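Local coordinates for conserved protein (Methanosarcina mazei, PDB 2NR4) that is of unknown function but binds flavin mononucleotide, in a pocket between a six-stranded antiparallel beta barrel and neighbouring helices, at residues 48-51 / 56-59; 86-91 / 205-210; 163-168 / 186-191. All coordinates share one frame; numbering follows the deposited sequence.

Interaction 1: 48-51 / 56-59; sequences GIVM and PFVR. With FMN (flavin mononucleotide), chain C.
Strands 43-51 and 57-61 form a beta hairpin in the six-stranded antiparallel barrel of this FMN-binding fold, and V50 and F57 face each other across it as a hydrogen-bonded pair. V50 N donates to F57 O at 2.8 Å, nearly straight at 172° and almost in line with the carbonyl, and F57 N returns a bond to V50 O. On the sheet face of these two residues, V50 sets its CB over the ring of F57, 3.7 Å from the centroid and 15° off the normal, a CH-pi contact displaced toward the rim. The ring reaches this place because CG sits between the backbone N and carbonyl carbon (chi1 64°), folding the phenyl back across V50; there V50 CG1 meets CZ at 3.5 Å. The edge of the same ring receives R59 NE in its plane. On the other face I49 lies alongside V58, CG1 toward V58 CG1, and its CG2 also meets P56 CB. M51, bent at chi2 and chi3, lays its sulfur beside the proline ring, SD 4.0 Å from P56 CD.

Where the pairing ends, both strands turn their backbones to the flavin. G48 N donates to FMN O4 at 2.7 Å, and FMN N3 donates to R59 O at 2.8 Å. Water 1 lies between the strands and the cofactor, accepting from R59 N and lying 2.8 Å from FMN O4. Strands 29-37 and 133-145 flank the hairpin. The pyrimidine edge of the flavin is thus read by main-chain groups, one donor and one acceptor matched to O4 and N3; the G48 N-H on O4 would be expected to polarise the C4 carbonyl, while R59 O fixes the N3 side of the ring.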
loop_
_atom_site.group_PDB
_atom_site.type_symbol
_atom_site.label_atom_id
_atom_site.label_comp_id
_atom_site.label_asym_id
_atom_site.label_seq_id
_atom_site.Cartn_x
_atom_site.Cartn_y
_atom_site.Cartn_z
ATOM N N GLY A 48 -0.923 12.998 -6.183
ATOM C CA GLY A 48 0.172 12.060 -6.526
ATOM C C GLY A 48 1.423 12.885 -6.850
ATOM O O GLY A 48 1.366 13.793 -7.680
ATOM N N ILE A 49 2.516 12.661 -6.154
ATOM C CA ILE A 49 3.796 13.276 -6.546
ATOM C C ILE A 49 4.521 12.277 -7.467
ATOM O O ILE A 49 4.661 11.075 -7.090
ATOM C CB ILE A 49 4.614 13.593 -5.305
ATOM C CG1 ILE A 49 3.919 14.752 -4.521
ATOM C CG2 ILE A 49 6.091 13.935 -5.662
ATOM C CD1 ILE A 49 4.546 15.073 -3.265
ATOM N N VAL A 50 4.948 12.773 -8.638
ATOM C CA VAL A 50 5.520 11.948 -9.705
ATOM C C VAL A 50 7.030 12.054 -9.701
ATOM O O VAL A 50 7.583 13.180 -9.694
ATOM C CB VAL A 50 4.990 12.343 -11.086
ATOM C CG1 VAL A 50 5.368 11.268 -12.164
ATOM C CG2 VAL A 50 3.479 12.659 -11.050
ATOM N N MET A 51 7.700 10.898 -9.719
ATOM C CA MET A 51 9.148 10.905 -9.796
ATOM C C MET A 51 9.549 9.965 -10.935
ATOM O O MET A 51 9.251 8.769 -10.888
ATOM C CB MET A 51 9.737 10.464 -8.458
ATOM C CG MET A 51 11.229 10.277 -8.474
ATOM S SD MET A 51 11.968 11.854 -8.017
ATOM C CE MET A 51 11.742 11.641 -6.264
ATOM N N PRO A 56 11.016 15.636 -8.634
ATOM C CA PRO A 56 9.606 15.243 -8.572
ATOM C C PRO A 56 8.752 16.368 -9.092
ATOM O O PRO A 56 9.218 17.541 -9.110
ATOM C CB PRO A 56 9.324 15.042 -7.096
ATOM C CG PRO A 56 10.506 15.502 -6.348
ATOM C CD PRO A 56 11.633 15.764 -7.305
ATOM N N PHE A 57 7.533 16.031 -9.510
ATOM C CA PHE A 57 6.575 17.033 -9.975
ATOM C C PHE A 57 5.129 16.651 -9.667
ATOM O O PHE A 57 4.840 15.504 -9.291
ATOM C CB PHE A 57 6.708 17.329 -11.448
ATOM C CG PHE A 57 6.400 16.165 -12.368
ATOM C CD1 PHE A 57 5.166 16.074 -12.984
ATOM C CD2 PHE A 57 7.392 15.231 -12.678
ATOM C CE1 PHE A 57 4.884 15.011 -13.856
ATOM C CE2 PHE A 57 7.127 14.166 -13.560
ATOM C CZ PHE A 57 5.886 14.071 -14.145
ATOM N N VAL A 58 4.240 17.630 -9.807
ATOM C CA VAL A 58 2.817 17.401 -9.532
ATOM C C VAL A 58 2.009 17.879 -10.705
ATOM O O VAL A 58 2.416 18.794 -11.412
ATOM C CB VAL A 58 2.267 18.086 -8.198
ATOM C CG1 VAL A 58 2.788 17.436 -6.985
ATOM C CG2 VAL A 58 2.542 19.615 -8.167
ATOM N N ARG A 59 0.847 17.247 -10.913
ATOM C CA ARG A 59 -0.066 17.694 -11.942
ATOM C C ARG A 59 -1.306 17.978 -11.144
ATOM O O ARG A 59 -1.909 17.053 -10.582
ATOM C CB ARG A 59 -0.374 16.587 -12.973
ATOM C CG ARG A 59 0.799 16.050 -13.762
ATOM C CD ARG A 59 0.325 15.300 -15.057
ATOM N NE ARG A 59 1.455 14.737 -15.827
ATOM C CZ ARG A 59 2.000 15.286 -16.915
ATOM N NH1 ARG A 59 1.514 16.404 -17.433
ATOM N NH2 ARG A 59 3.033 14.694 -17.513
HETATM N N1 FMN C . -5.846 15.880 -7.801
HETATM C C2 FMN C . -4.841 16.521 -8.495
HETATM O O2 FMN C . -5.052 17.655 -8.917
HETATM N N3 FMN C . -3.642 15.885 -8.737
HETATM C C4 FMN C . -3.426 14.601 -8.263
HETATM O O4 FMN C . -2.305 14.107 -8.277
HETATM C C4A FMN C . -4.432 13.952 -7.551
HETATM N N5 FMN C . -4.244 12.664 -7.075
HETATM C C5A FMN C . -5.239 12.023 -6.349
HETATM C C6 FMN C . -5.023 10.728 -5.860
HETATM C C7 FMN C . -6.009 10.078 -5.131
HETATM C C7M FMN C . -5.762 8.664 -4.686
HETATM C C8 FMN C . -7.240 10.733 -4.909
HETATM C C8M FMN C . -8.267 10.161 -4.007
HETATM C C9 FMN C . -7.467 12.026 -5.400
HETATM C C9A FMN C . -6.448 12.679 -6.117
HETATM N N10 FMN C . -6.642 13.970 -6.613
HETATM C C10 FMN C . -5.645 14.602 -7.326
HETATM C "C1'" FMN C . -7.989 14.620 -6.511
HETATM C "C2'" FMN C . -7.973 15.574 -5.323
HETATM O "O2'" FMN C . -7.517 14.897 -4.182
HETATM C "C3'" FMN C . -9.392 16.022 -5.058
HETATM O "O3'" FMN C . -9.858 16.727 -6.196
HETATM C "C4'" FMN C . -9.480 16.863 -3.786
HETATM O "O4'" FMN C . -10.854 16.967 -3.507
HETATM C "C5'" FMN C . -8.857 18.254 -3.962
HETATM O "O5'" FMN C . -9.264 19.113 -2.917
HETATM P P FMN C . -8.714 20.622 -2.682
HETATM O O1P FMN C . -9.710 21.534 -3.418
HETATM O O2P FMN C . -7.330 20.759 -3.359
HETATM O O3P FMN C . -8.770 20.900 -1.178
HETATM O O HOH W 1 0.073 14.788 -9.606
#

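Interaction 2: 86-91 / 205-210; sequences LFVRST and KLIYEA. With FMN (flavin mononucleotide), chain C.
Helices 84-92 and 198-210 run nearly parallel here, their segment axes 16° apart and 9.8 Å at closest approach, with V88 and I207 nearest in backbone. This is a helix-helix packing between the helix that follows barrel strand 75-79 and the last helix of the C-terminal helical part. V88 carries most of it: its CB is directed at the other helix, and its two methyls divide the work. CG1, trans to the backbone N (chi1 172°), touches both L206 CB and I207 CG1 at 3.7 Å, while CG2 lies against the outer part of I207, 3.9 Å from CD1. The valine and isoleucine side chains meet at about a right angle, so I207 presents the flank of its chain to the fork of V88.

At the margin R89 and L206 run side by side, the aliphatic CG of the arginine 3.7 Å from L206 CD1. The charged end of R89 turns elsewhere, forming a salt bridge with E99, so only its methylene part serves the helix pair. T167 of helix 158-176 touches both V88 and I207, so a third helix meets the pair.

One turn on from V88, helix 84-92 meets the cofactor. T91 OG1 donates to F87 O at 2.7 Å, tilted 23° from the carbonyl plane, and T91 O accepts a hydrogen bond from the ribityl hydroxyl O4' of FMN at 2.9 Å.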
loop_
_atom_site.group_PDB
_atom_site.type_symbol
_atom_site.label_atom_id
_atom_site.label_comp_id
_atom_site.label_asym_id
_atom_site.label_seq_id
_atom_site.Cartn_x
_atom_site.Cartn_y
_atom_site.Cartn_z
ATOM N N LEU A 86 -8.203 9.510 7.063
ATOM C CA LEU A 86 -7.626 10.819 6.690
ATOM C C LEU A 86 -7.599 11.058 5.187
ATOM O O LEU A 86 -7.907 12.166 4.699
ATOM C CB LEU A 86 -6.255 10.969 7.339
ATOM C CG LEU A 86 -5.621 12.296 7.740
ATOM C CD1 LEU A 86 -6.639 13.265 8.422
ATOM C CD2 LEU A 86 -4.484 11.964 8.672
ATOM N N PHE A 87 -7.284 10.027 4.401
ATOM C CA PHE A 87 -7.443 10.160 2.970
ATOM C C PHE A 87 -8.816 10.587 2.498
ATOM O O PHE A 87 -8.963 11.417 1.601
ATOM C CB PHE A 87 -7.096 8.829 2.240
ATOM C CG PHE A 87 -5.771 8.836 1.600
ATOM C CD1 PHE A 87 -5.616 9.343 0.319
ATOM C CD2 PHE A 87 -4.664 8.345 2.274
ATOM C CE1 PHE A 87 -4.389 9.355 -0.271
ATOM C CE2 PHE A 87 -3.442 8.366 1.675
ATOM C CZ PHE A 87 -3.318 8.889 0.402
ATOM N N VAL A 88 -9.847 9.947 3.041
ATOM C CA VAL A 88 -11.178 10.197 2.564
ATOM C C VAL A 88 -11.615 11.557 3.104
ATOM O O VAL A 88 -12.179 12.338 2.376
ATOM C CB VAL A 88 -12.150 9.079 2.980
ATOM C CG1 VAL A 88 -13.588 9.448 2.651
ATOM C CG2 VAL A 88 -11.785 7.745 2.258
ATOM N N ARG A 89 -11.318 11.837 4.360
ATOM C CA ARG A 89 -11.672 13.154 4.928
ATOM C C ARG A 89 -11.002 14.288 4.165
ATOM O O ARG A 89 -11.637 15.311 3.894
ATOM C CB ARG A 89 -11.272 13.220 6.396
ATOM C CG ARG A 89 -12.154 12.337 7.300
ATOM C CD ARG A 89 -11.914 12.609 8.768
ATOM N NE ARG A 89 -12.006 14.046 9.047
ATOM C CZ ARG A 89 -11.061 14.782 9.627
ATOM N NH1 ARG A 89 -9.914 14.246 10.048
ATOM N NH2 ARG A 89 -11.281 16.093 9.788
ATOM N N SER A 90 -9.720 14.129 3.820
ATOM C CA SER A 90 -9.062 15.212 3.074
ATOM C C SER A 90 -9.595 15.335 1.645
ATOM O O SER A 90 -9.460 16.369 0.996
ATOM C CB SER A 90 -7.551 15.048 3.081
ATOM O OG SER A 90 -7.209 13.914 2.327
ATOM N N THR A 91 -10.185 14.269 1.117
ATOM C CA THR A 91 -10.733 14.341 -0.232
ATOM C C THR A 91 -12.056 15.066 -0.278
ATOM O O THR A 91 -12.283 15.876 -1.169
ATOM C CB THR A 91 -10.971 12.927 -0.841
ATOM O OG1 THR A 91 -9.740 12.233 -0.890
ATOM C CG2 THR A 91 -11.595 13.020 -2.252
ATOM N N LYS A 205 -17.645 4.143 4.607
ATOM C CA LYS A 205 -18.870 4.806 5.068
ATOM C C LYS A 205 -18.804 6.312 4.794
ATOM O O LYS A 205 -19.791 6.923 4.358
ATOM C CB LYS A 205 -19.083 4.546 6.558
ATOM C CG LYS A 205 -20.522 4.105 6.949
ATOM C CD LYS A 205 -20.598 3.684 8.434
ATOM C CE LYS A 205 -21.487 2.438 8.653
ATOM N NZ LYS A 205 -22.857 2.671 9.255
ATOM N N LEU A 206 -17.632 6.912 5.012
ATOM C CA LEU A 206 -17.458 8.324 4.707
ATOM C C LEU A 206 -17.602 8.661 3.231
ATOM O O LEU A 206 -18.107 9.751 2.885
ATOM C CB LEU A 206 -16.145 8.868 5.276
ATOM C CG LEU A 206 -15.976 8.894 6.805
ATOM C CD1 LEU A 206 -14.636 9.545 7.106
ATOM C CD2 LEU A 206 -17.101 9.675 7.523
ATOM N N ILE A 207 -17.138 7.770 2.353
ATOM C CA ILE A 207 -17.309 7.958 0.900
ATOM C C ILE A 207 -18.794 7.995 0.505
ATOM O O ILE A 207 -19.218 8.870 -0.278
ATOM C CB ILE A 207 -16.529 6.896 0.041
ATOM C CG1 ILE A 207 -15.018 7.147 0.152
ATOM C CG2 ILE A 207 -16.898 7.022 -1.417
ATOM C CD1 ILE A 207 -14.093 5.990 -0.293
ATOM N N TYR A 208 -19.545 7.036 1.049
ATOM C CA TYR A 208 -20.990 6.916 0.849
ATOM C C TYR A 208 -21.740 8.165 1.324
ATOM O O TYR A 208 -22.494 8.767 0.539
ATOM C CB TYR A 208 -21.497 5.646 1.533
ATOM C CG TYR A 208 -21.326 4.414 0.688
ATOM C CD1 TYR A 208 -20.070 3.978 0.285
ATOM C CD2 TYR A 208 -22.426 3.668 0.298
ATOM C CE1 TYR A 208 -19.915 2.844 -0.487
ATOM C CE2 TYR A 208 -22.277 2.517 -0.483
ATOM C CZ TYR A 208 -21.016 2.117 -0.878
ATOM O OH TYR A 208 -20.866 0.982 -1.664
ATOM N N GLU A 209 -21.511 8.557 2.586
ATOM C CA GLU A 209 -22.033 9.819 3.137
ATOM C C GLU A 209 -21.697 11.034 2.263
ATOM O O GLU A 209 -22.551 11.892 2.051
ATOM C CB GLU A 209 -21.531 10.064 4.559
ATOM C CG GLU A 209 -21.988 9.057 5.592
ATOM C CD GLU A 209 -21.297 9.241 6.950
ATOM O OE1 GLU A 209 -20.694 10.316 7.208
ATOM O OE2 GLU A 209 -21.352 8.290 7.762
ATOM N N ALA A 210 -20.466 11.114 1.760
ATOM C CA ALA A 210 -20.061 12.223 0.897
ATOM C C ALA A 210 -20.846 12.237 -0.412
ATOM O O ALA A 210 -21.078 13.306 -0.991
ATOM C CB ALA A 210 -18.565 12.171 0.600
HETATM N N1 FMN C . -5.846 15.880 -7.801
HETATM C C2 FMN C . -4.841 16.521 -8.495
HETATM O O2 FMN C . -5.052 17.655 -8.917
HETATM N N3 FMN C . -3.642 15.885 -8.737
HETATM C C4 FMN C . -3.426 14.601 -8.263
HETATM O O4 FMN C . -2.305 14.107 -8.277
HETATM C C4A FMN C . -4.432 13.952 -7.551
HETATM N N5 FMN C . -4.244 12.664 -7.075
HETATM C C5A FMN C . -5.239 12.023 -6.349
HETATM C C6 FMN C . -5.023 10.728 -5.860
HETATM C C7 FMN C . -6.009 10.078 -5.131
HETATM C C7M FMN C . -5.762 8.664 -4.686
HETATM C C8 FMN C . -7.240 10.733 -4.909
HETATM C C8M FMN C . -8.267 10.161 -4.007
HETATM C C9 FMN C . -7.467 12.026 -5.400
HETATM C C9A FMN C . -6.448 12.679 -6.117
HETATM N N10 FMN C . -6.642 13.970 -6.613
HETATM C C10 FMN C . -5.645 14.602 -7.326
HETATM C "C1'" FMN C . -7.989 14.620 -6.511
HETATM C "C2'" FMN C . -7.973 15.574 -5.323
HETATM O "O2'" FMN C . -7.517 14.897 -4.182
HETATM C "C3'" FMN C . -9.392 16.022 -5.058
HETATM O "O3'" FMN C . -9.858 16.727 -6.196
HETATM C "C4'" FMN C . -9.480 16.863 -3.786
HETATM O "O4'" FMN C . -10.854 16.967 -3.507
HETATM C "C5'" FMN C . -8.857 18.254 -3.962
HETATM O "O5'" FMN C . -9.264 19.113 -2.917
HETATM P P FMN C . -8.714 20.622 -2.682
HETATM O O1P FMN C . -9.710 21.534 -3.418
HETATM O O2P FMN C . -7.330 20.759 -3.359
HETATM O O3P FMN C . -8.770 20.900 -1.178
#

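Interaction 3: 163-168 / 186-191. With FMN (flavin mononucleotide), chain C.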
loop_
_atom_site.group_PDB
_atom_site.type_symbol
_atom_site.label_atom_id
_atom_site.label_comp_id
_atom_site.label_asym_id
_atom_site.label_seq_id
_atom_site.Cartn_x
_atom_site.Cartn_y
_atom_site.Cartn_z
ATOM N N VAL A 163 -10.071 1.339 -0.790
ATOM C CA VAL A 163 -10.491 2.678 -0.334
ATOM C C VAL A 163 -9.879 3.763 -1.220
ATOM O O VAL A 163 -10.594 4.665 -1.648
ATOM C CB VAL A 163 -10.100 2.960 1.146
ATOM C CG1 VAL A 163 -10.364 4.477 1.510
ATOM C CG2 VAL A 163 -10.907 2.038 2.075
ATOM N N LEU A 164 -8.587 3.635 -1.544
ATOM C CA LEU A 164 -7.894 4.566 -2.426
ATOM C C LEU A 164 -8.595 4.632 -3.800
ATOM O O LEU A 164 -8.851 5.722 -4.342
ATOM C CB LEU A 164 -6.460 4.082 -2.625
ATOM C CG LEU A 164 -5.343 5.086 -2.578
ATOM C CD1 LEU A 164 -5.457 5.852 -1.225
ATOM C CD2 LEU A 164 -3.961 4.328 -2.673
ATOM N N GLU A 165 -8.853 3.463 -4.393
ATOM C CA GLU A 165 -9.522 3.403 -5.680
ATOM C C GLU A 165 -10.914 3.994 -5.583
ATOM O O GLU A 165 -11.296 4.816 -6.451
ATOM C CB GLU A 165 -9.582 1.952 -6.218
ATOM C CG GLU A 165 -8.200 1.370 -6.532
ATOM C CD GLU A 165 -7.407 2.184 -7.552
ATOM O OE1 GLU A 165 -7.981 2.570 -8.582
ATOM O OE2 GLU A 165 -6.220 2.484 -7.307
ATOM N N ALA A 166 -11.657 3.628 -4.546
ATOM C CA ALA A 166 -13.044 4.124 -4.379
ATOM C C ALA A 166 -13.083 5.641 -4.305
ATOM O O ALA A 166 -14.034 6.269 -4.810
ATOM C CB ALA A 166 -13.707 3.508 -3.136
ATOM N N THR A 167 -12.093 6.245 -3.651
ATOM C CA THR A 167 -12.019 7.714 -3.557
ATOM C C THR A 167 -11.795 8.321 -4.953
ATOM O O THR A 167 -12.444 9.295 -5.312
ATOM C CB THR A 167 -10.941 8.226 -2.556
ATOM O OG1 THR A 167 -9.623 7.879 -3.031
ATOM C CG2 THR A 167 -11.139 7.580 -1.202
ATOM N N VAL A 168 -10.959 7.694 -5.778
ATOM C CA VAL A 168 -10.759 8.176 -7.150
ATOM C C VAL A 168 -12.092 8.106 -7.910
ATOM O O VAL A 168 -12.586 9.123 -8.467
ATOM C CB VAL A 168 -9.614 7.407 -7.868
ATOM C CG1 VAL A 168 -9.359 7.972 -9.301
ATOM C CG2 VAL A 168 -8.351 7.548 -7.072
ATOM N N ARG A 186 -19.102 0.123 -5.408
ATOM C CA ARG A 186 -19.690 -1.019 -4.692
ATOM C C ARG A 186 -18.747 -2.217 -4.642
ATOM O O ARG A 186 -18.661 -2.892 -3.613
ATOM C CB ARG A 186 -21.043 -1.437 -5.302
ATOM C CG ARG A 186 -21.936 -0.293 -5.659
ATOM C CD ARG A 186 -22.331 0.548 -4.464
ATOM N NE ARG A 186 -23.197 1.676 -4.839
ATOM C CZ ARG A 186 -24.300 1.580 -5.589
ATOM N NH1 ARG A 186 -24.675 0.412 -6.103
ATOM N NH2 ARG A 186 -25.019 2.670 -5.853
ATOM N N HIS A 187 -18.047 -2.480 -5.745
ATOM C CA HIS A 187 -17.042 -3.535 -5.810
ATOM C C HIS A 187 -15.910 -3.222 -4.844
ATOM O O HIS A 187 -15.457 -4.095 -4.102
ATOM C CB HIS A 187 -16.515 -3.718 -7.253
ATOM C CG HIS A 187 -15.198 -4.445 -7.347
ATOM N ND1 HIS A 187 -15.087 -5.814 -7.224
ATOM C CD2 HIS A 187 -13.941 -3.990 -7.565
ATOM C CE1 HIS A 187 -13.820 -6.168 -7.338
ATOM N NE2 HIS A 187 -13.103 -5.076 -7.549
ATOM N N TYR A 188 -15.451 -1.972 -4.813
ATOM C CA TYR A 188 -14.396 -1.672 -3.837
ATOM C C TYR A 188 -14.883 -1.724 -2.377
ATOM O O TYR A 188 -14.138 -2.128 -1.491
ATOM C CB TYR A 188 -13.700 -0.348 -4.178
ATOM C CG TYR A 188 -12.835 -0.513 -5.390
ATOM C CD1 TYR A 188 -11.740 -1.387 -5.374
ATOM C CD2 TYR A 188 -13.112 0.171 -6.555
ATOM C CE1 TYR A 188 -10.934 -1.559 -6.505
ATOM C CE2 TYR A 188 -12.310 0.009 -7.700
ATOM C CZ TYR A 188 -11.237 -0.851 -7.658
ATOM O OH TYR A 188 -10.441 -1.030 -8.775
ATOM N N GLU A 189 -16.128 -1.331 -2.138
ATOM C CA GLU A 189 -16.710 -1.477 -0.803
ATOM C C GLU A 189 -16.636 -2.945 -0.383
ATOM O O GLU A 189 -16.325 -3.244 0.771
ATOM C CB GLU A 189 -18.190 -1.015 -0.758
ATOM C CG GLU A 189 -18.721 -0.873 0.680
ATOM C CD GLU A 189 -19.129 -2.221 1.289
ATOM O OE1 GLU A 189 -19.349 -3.180 0.517
ATOM O OE2 GLU A 189 -19.249 -2.337 2.527
ATOM N N SER A 190 -16.916 -3.849 -1.314
ATOM C CA SER A 190 -16.845 -5.289 -1.035
ATOM C C SER A 190 -15.471 -5.746 -0.583
ATOM O O SER A 190 -15.363 -6.532 0.345
ATOM C CB SER A 190 -17.308 -6.109 -2.234
ATOM O OG SER A 190 -18.658 -5.776 -2.516
ATOM N N LEU A 191 -14.410 -5.251 -1.226
ATOM C CA LEU A 191 -13.052 -5.592 -0.815
ATOM C C LEU A 191 -12.644 -4.951 0.487
ATOM O O LEU A 191 -11.877 -5.528 1.275
ATOM C CB LEU A 191 -12.051 -5.208 -1.910
ATOM C CG LEU A 191 -11.952 -6.121 -3.136
ATOM C CD1 LEU A 191 -10.946 -5.490 -4.079
ATOM C CD2 LEU A 191 -11.495 -7.546 -2.720
HETATM N N1 FMN C . -5.846 15.880 -7.801
HETATM C C2 FMN C . -4.841 16.521 -8.495
HETATM O O2 FMN C . -5.052 17.655 -8.917
HETATM N N3 FMN C . -3.642 15.885 -8.737
HETATM C C4 FMN C . -3.426 14.601 -8.263
HETATM O O4 FMN C . -2.305 14.107 -8.277
HETATM C C4A FMN C . -4.432 13.952 -7.551
HETATM N N5 FMN C . -4.244 12.664 -7.075
HETATM C C5A FMN C . -5.239 12.023 -6.349
HETATM C C6 FMN C . -5.023 10.728 -5.860
HETATM C C7 FMN C . -6.009 10.078 -5.131
HETATM C C7M FMN C . -5.762 8.664 -4.686
HETATM C C8 FMN C . -7.240 10.733 -4.909
HETATM C C8M FMN C . -8.267 10.161 -4.007
HETATM C C9 FMN C . -7.467 12.026 -5.400
HETATM C C9A FMN C . -6.448 12.679 -6.117
HETATM N N10 FMN C . -6.642 13.970 -6.613
HETATM C C10 FMN C . -5.645 14.602 -7.326
HETATM C "C1'" FMN C . -7.989 14.620 -6.511
HETATM C "C2'" FMN C . -7.973 15.574 -5.323
HETATM O "O2'" FMN C . -7.517 14.897 -4.182
HETATM C "C3'" FMN C . -9.392 16.022 -5.058
HETATM O "O3'" FMN C . -9.858 16.727 -6.196
HETATM C "C4'" FMN C . -9.480 16.863 -3.786
HETATM O "O4'" FMN C . -10.854 16.967 -3.507
HETATM C "C5'" FMN C . -8.857 18.254 -3.962
HETATM O "O5'" FMN C . -9.264 19.113 -2.917
HETATM P P FMN C . -8.714 20.622 -2.682
HETATM O O1P FMN C . -9.710 21.534 -3.418
HETATM O O2P FMN C . -7.330 20.759 -3.359
HETATM O O3P FMN C . -8.770 20.900 -1.178
HETATM O O HOH W 2 -9.737 1.185 -9.902
#
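A phenol ring with a glutamate methylene over one face is the striking feature: E165 CB sits over the centre of the Y188 ring. The CH-pi contact is close, 3.6 Å from CB to the ring centroid and 14° off the normal, and H187 CD2, from the residue preceding Y188 in its helix, lies over the opposite face. With CG anti to the carbonyl carbon (chi1 -65°), E165 CG lies above the CE1-CZ side of the ring, 3.9 Å from Y188 CZ. The bend at chi2 then carries the carboxylate on toward the hydroxyl end, its plane 53° from that of the ring. The two polar ends do not bond directly. Water 2 joins them, giving a hydrogen bond to E165 OE1 at 2.6 Å and sharing one with Y188 OH, also at 2.6 Å. E165 OE2 forms a salt bridge with R158 of the second subunit, so the buried carboxylate, probably ionised, is satisfied from both oxygens. At the root of the ring, Y188 CB rests against A166 CB, 4.0 Å apart.

V168, on helix 158-176, puts CG2 3.7 Å from the C7M methyl of FMN. Helix 158-176 has flavin and helix 84-92 on one side and helix 179-195 on another. The second subunit packs on E165 and sets its Y188 against Y188, while helix 198-210 lies against R186 and E189 of helix 179-195.

From the N terminus, interaction 1 closes first, a tight hairpin with four residues between its segments, and it is complete before interaction 2 opens at 86-91. Interaction 2 then closes a loop of 113 residues, bringing the helix after barrel strand 75-79 against the last helix. Interaction 3 is nested within that loop and closes a shorter one of 17 residues, mostly helical, pairing helices 158-176 and 179-195. Interactions 2 and 3 touch through residues of helices 158-176, 179-195 and 198-210, knitting the C-terminal helices to helix 84-92. Interaction 1 lies about 23 Å from either by centres, and FMN, touched by all three, bridges barrel and helices.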